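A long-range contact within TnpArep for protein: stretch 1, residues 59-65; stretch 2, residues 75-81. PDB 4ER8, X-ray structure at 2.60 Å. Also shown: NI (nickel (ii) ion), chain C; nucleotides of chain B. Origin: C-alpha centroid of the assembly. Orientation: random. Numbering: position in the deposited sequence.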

# COMPACT_ATOMS: atom_id res chain seq x y z
N HIS A 59 -1.51 8.53 -2.61
CA HIS A 59 -1.43 7.15 -3.09
C HIS A 59 -0.83 6.30 -2.00
O HIS A 59 -0.35 6.83 -0.99
N MET A 60 -0.86 4.99 -2.17
CA MET A 60 -0.32 4.13 -1.17
C MET A 60 0.23 2.91 -1.85
O MET A 60 -0.18 2.60 -2.98
N HIS A 61 1.18 2.26 -1.19
CA HIS A 61 1.73 1.00 -1.63
C HIS A 61 1.63 0.05 -0.48
O HIS A 61 1.81 0.47 0.67
N CYS A 62 1.39 -1.23 -0.73
CA CYS A 62 1.39 -2.16 0.40
C CYS A 62 1.64 -3.63 0.03
O CYS A 62 1.63 -4.00 -1.14
N ILE A 63 1.90 -4.46 1.03
CA ILE A 63 2.05 -5.92 0.85
C ILE A 63 1.10 -6.75 1.73
O ILE A 63 1.05 -6.54 2.95
N TRP A 64 0.35 -7.66 1.11
CA TRP A 64 -0.60 -8.54 1.85
C TRP A 64 -0.28 -10.00 1.67
O TRP A 64 0.30 -10.42 0.67
N THR A 65 -0.71 -10.79 2.63
CA THR A 65 -0.60 -12.23 2.52
C THR A 65 -1.96 -12.73 2.91
O THR A 65 -2.48 -12.39 3.98
N SER A 75 -11.82 -8.50 -4.19
CA SER A 75 -12.88 -8.09 -3.26
C SER A 75 -12.34 -7.17 -2.20
O SER A 75 -12.89 -6.09 -1.96
N ARG A 76 -11.25 -7.60 -1.58
CA ARG A 76 -10.72 -6.86 -0.47
C ARG A 76 -10.45 -5.42 -0.88
O ARG A 76 -10.81 -4.51 -0.15
N TRP A 77 -9.87 -5.19 -2.07
CA TRP A 77 -9.56 -3.84 -2.48
C TRP A 77 -10.84 -3.15 -2.83
O TRP A 77 -10.96 -1.92 -2.71
N ARG A 78 -11.80 -3.91 -3.32
CA ARG A 78 -13.02 -3.25 -3.77
C ARG A 78 -13.74 -2.68 -2.57
O ARG A 78 -14.19 -1.53 -2.59
N GLU A 79 -13.79 -3.47 -1.50
CA GLU A 79 -14.44 -2.96 -0.32
C GLU A 79 -13.65 -1.79 0.26
O GLU A 79 -14.23 -0.75 0.58
N ILE A 80 -12.32 -1.90 0.34
CA ILE A 80 -11.57 -0.81 0.99
C ILE A 80 -11.82 0.53 0.34
O ILE A 80 -12.17 1.47 1.02
N LYS A 81 -11.63 0.62 -0.97
CA LYS A 81 -11.79 1.90 -1.68
C LYS A 81 -13.22 2.30 -1.52
O LYS A 81 -13.51 3.48 -1.48

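A helix laid against a strand with no hydrogen bond between them must rely on side-chain fit, and large aromatic residues can span the gap. Here the axes of strand 59-65 and helix 75-81 come no closer than 12.6 Å, and two tryptophans contribute most of the buried surface. Trp 64 (chi1 m) points toward the helix. Trp 77 leaves its backbone sideways, but with chi1 at -92°, between wells, its indole ends nearer the strand. The six-membered ring of Trp 64 and the five-membered ring of Trp 77 form an offset stack, with centroids 4.2 Å apart and planes inclined at 27°; Trp 64 CH2 lies 3.3 Å from Trp 77 CE2, over one face of the Trp 77 ring.

The alternation of the strand supplies the other partners. Met 60 (p, t, t) and Cys 62 (p) also point toward the helix, and both meet Trp 77: Met 60 CE is 3.4 Å from Trp 77 CZ3, while Cys 62 SG sits at the ring edge, 3.5 Å from Trp 77 CZ2. From the helix, Ile 80 (m, t) brings its CD1 to 3.8 Å from Trp 64 CZ2. Arg 76 contributes aliphatic atoms, its CB 3.7 Å and its CD 4.3 Å from Trp 64 CZ3; its end leads away to partners elsewhere in the structure.

Polar work is done outside this apolar contact. His 61 (m) points away from the helix, and its NE2 binds the nickel ion NI at 2.0 Å, joined by His 59 NE2 at 2.1 Å from NI. On the helix, Arg 78 and Lys 81 serve the DNA: Arg 78 NE donates a hydrogen bond to O2 of DT29 (3.3 Å), and Lys 81 NZ donates one to OP1 of DC30 (2.5 Å). The apolar contact thus joins a metal-binding strand to a DNA-binding helix.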

# COMPACT_ATOMS: atom_id res chain seq x y z
CB HIS A 59 -0.58 7.04 -4.38
CG HIS A 59 0.90 7.07 -4.17
ND1 HIS A 59 1.59 8.19 -3.76
CD2 HIS A 59 1.85 6.12 -4.39
CE1 HIS A 59 2.89 7.93 -3.73
NE2 HIS A 59 3.07 6.67 -4.09
CB MET A 60 -1.39 3.78 -0.12
CG MET A 60 -2.58 2.96 -0.56
SD MET A 60 -4.03 3.18 0.59
CE MET A 60 -5.26 2.25 -0.26
CB HIS A 61 3.20 1.16 -1.92
CG HIS A 61 3.51 2.20 -2.92
ND1 HIS A 61 3.39 1.99 -4.28
CD2 HIS A 61 3.98 3.46 -2.78
CE1 HIS A 61 3.74 3.08 -4.94
NE2 HIS A 61 4.11 3.99 -4.05
CB CYS A 62 0.10 -2.00 1.17
SG CYS A 62 -1.27 -2.58 0.22
CB ILE A 63 3.46 -6.37 1.15
CG1 ILE A 63 4.46 -5.65 0.23
CG2 ILE A 63 3.56 -7.85 0.92
CD1 ILE A 63 5.94 -5.73 0.70
CB TRP A 64 -2.05 -8.44 1.35
CG TRP A 64 -2.68 -7.12 1.38
CD1 TRP A 64 -2.26 -6.02 2.03
CD2 TRP A 64 -3.93 -6.77 0.75
NE1 TRP A 64 -3.13 -4.97 1.80
CE2 TRP A 64 -4.17 -5.42 1.04
CE3 TRP A 64 -4.85 -7.47 -0.03
CZ2 TRP A 64 -5.31 -4.73 0.55
CZ3 TRP A 64 -5.98 -6.79 -0.53
CH2 TRP A 64 -6.19 -5.44 -0.23
CB THR A 65 0.42 -12.81 3.51
OG1 THR A 65 1.74 -12.40 3.12
CG2 THR A 65 0.34 -14.35 3.54
CB SER A 75 -13.46 -9.32 -2.61
OG SER A 75 -13.94 -10.17 -3.62
CB ARG A 76 -9.51 -7.56 0.15
CG ARG A 76 -9.86 -8.94 0.78
CD ARG A 76 -8.61 -9.66 1.26
NE ARG A 76 -8.81 -10.86 2.06
CZ ARG A 76 -9.06 -12.09 1.58
NH1 ARG A 76 -9.20 -12.31 0.28
NH2 ARG A 76 -9.17 -13.13 2.41
CB TRP A 77 -8.64 -3.81 -3.69
CG TRP A 77 -7.19 -3.75 -3.34
CD1 TRP A 77 -6.24 -4.59 -3.78
CD2 TRP A 77 -6.54 -2.80 -2.49
NE1 TRP A 77 -5.02 -4.25 -3.24
CE2 TRP A 77 -5.18 -3.15 -2.45
CE3 TRP A 77 -6.98 -1.70 -1.74
CZ2 TRP A 77 -4.24 -2.43 -1.71
CZ3 TRP A 77 -6.04 -0.98 -1.01
CH2 TRP A 77 -4.68 -1.35 -1.00
CB ARG A 78 -13.91 -4.16 -4.56
CG ARG A 78 -15.07 -3.41 -5.12
CD ARG A 78 -16.32 -4.21 -5.10
NE ARG A 78 -16.42 -5.27 -6.11
CZ ARG A 78 -16.65 -6.55 -5.81
NH1 ARG A 78 -16.78 -6.94 -4.52
NH2 ARG A 78 -16.76 -7.43 -6.79
CB GLU A 79 -14.71 -4.07 0.70
CG GLU A 79 -15.73 -5.18 0.26
CD GLU A 79 -17.09 -4.63 -0.26
OE1 GLU A 79 -17.51 -3.49 0.12
OE2 GLU A 79 -17.75 -5.37 -1.05
CB ILE A 80 -10.05 -1.10 1.09
CG1 ILE A 80 -9.79 -2.33 1.94
CG2 ILE A 80 -9.30 0.09 1.67
CD1 ILE A 80 -8.42 -2.84 1.79
CB LYS A 81 -11.49 1.78 -3.17
CG LYS A 81 -10.04 1.47 -3.50
CD LYS A 81 -9.87 0.94 -4.91
CE LYS A 81 -9.12 1.90 -5.76
NZ LYS A 81 -9.05 1.41 -7.17
NI NI C . 4.95 5.78 -4.33
P DC B 30 -11.39 -0.93 -8.03
OP1 DC B 30 -10.06 -0.91 -7.39
OP2 DC B 30 -11.62 -0.08 -9.23
O5' DC B 30 -11.81 -2.43 -8.45
C5' DC B 30 -11.74 -3.46 -7.51
C4' DC B 30 -12.19 -4.80 -8.09
O4' DC B 30 -13.58 -4.70 -8.43
C3' DC B 30 -11.54 -5.26 -9.36
O3' DC B 30 -10.47 -6.06 -8.99
C2' DC B 30 -12.61 -6.10 -10.03
C1' DC B 30 -13.90 -5.46 -9.57
N1 DC B 30 -14.59 -4.51 -10.52
C2 DC B 30 -15.51 -4.96 -11.44
O2 DC B 30 -15.71 -6.16 -11.48
N3 DC B 30 -16.15 -4.08 -12.27
C4 DC B 30 -15.87 -2.77 -12.20
N4 DC B 30 -16.51 -1.94 -13.01
C5 DC B 30 -14.93 -2.27 -11.27
C6 DC B 30 -14.34 -3.16 -10.45
P DT B 29 -15.47 3.76 -5.45
OP1 DT B 29 -14.63 3.81 -4.21
OP2 DT B 29 -15.43 4.84 -6.46
O5' DT B 29 -15.36 2.32 -6.15
C5' DT B 29 -15.09 1.21 -5.28
C4' DT B 29 -14.66 -0.03 -6.04
O4' DT B 29 -15.83 -0.53 -6.67
C3' DT B 29 -13.65 0.18 -7.16
O3' DT B 29 -12.48 -0.63 -6.90
C2' DT B 29 -14.40 -0.16 -8.44
C1' DT B 29 -15.51 -1.06 -7.93
N1 DT B 29 -16.76 -0.97 -8.74
C2 DT B 29 -17.45 -2.12 -8.99
O2 DT B 29 -17.09 -3.19 -8.57
N3 DT B 29 -18.59 -1.98 -9.73
C4 DT B 29 -19.05 -0.78 -10.24
O4 DT B 29 -20.05 -0.70 -10.91
C5 DT B 29 -18.28 0.37 -9.96
C7 DT B 29 -18.75 1.67 -10.52
C6 DT B 29 -17.18 0.25 -9.22
P DT B 11 -22.47 -12.49 -9.02
OP1 DT B 11 -22.45 -13.92 -8.61
OP2 DT B 11 -23.72 -11.67 -9.15
O5' DT B 11 -21.54 -11.63 -8.04
C5' DT B 11 -20.30 -12.16 -7.63
C4' DT B 11 -19.75 -11.14 -6.69
O4' DT B 11 -19.94 -9.85 -7.31
C3' DT B 11 -20.47 -11.06 -5.35
O3' DT B 11 -19.46 -11.14 -4.39
C2' DT B 11 -21.13 -9.68 -5.33
C1' DT B 11 -20.32 -8.90 -6.34
N1 DT B 11 -21.10 -7.87 -7.09
C2 DT B 11 -20.89 -6.52 -6.81
O2 DT B 11 -20.11 -6.13 -5.97
N3 DT B 11 -21.63 -5.62 -7.54
C4 DT B 11 -22.56 -5.96 -8.50
O4 DT B 11 -23.19 -5.10 -9.11
C5 DT B 11 -22.74 -7.37 -8.76
C7 DT B 11 -23.71 -7.80 -9.81
C6 DT B 11 -22.02 -8.27 -8.05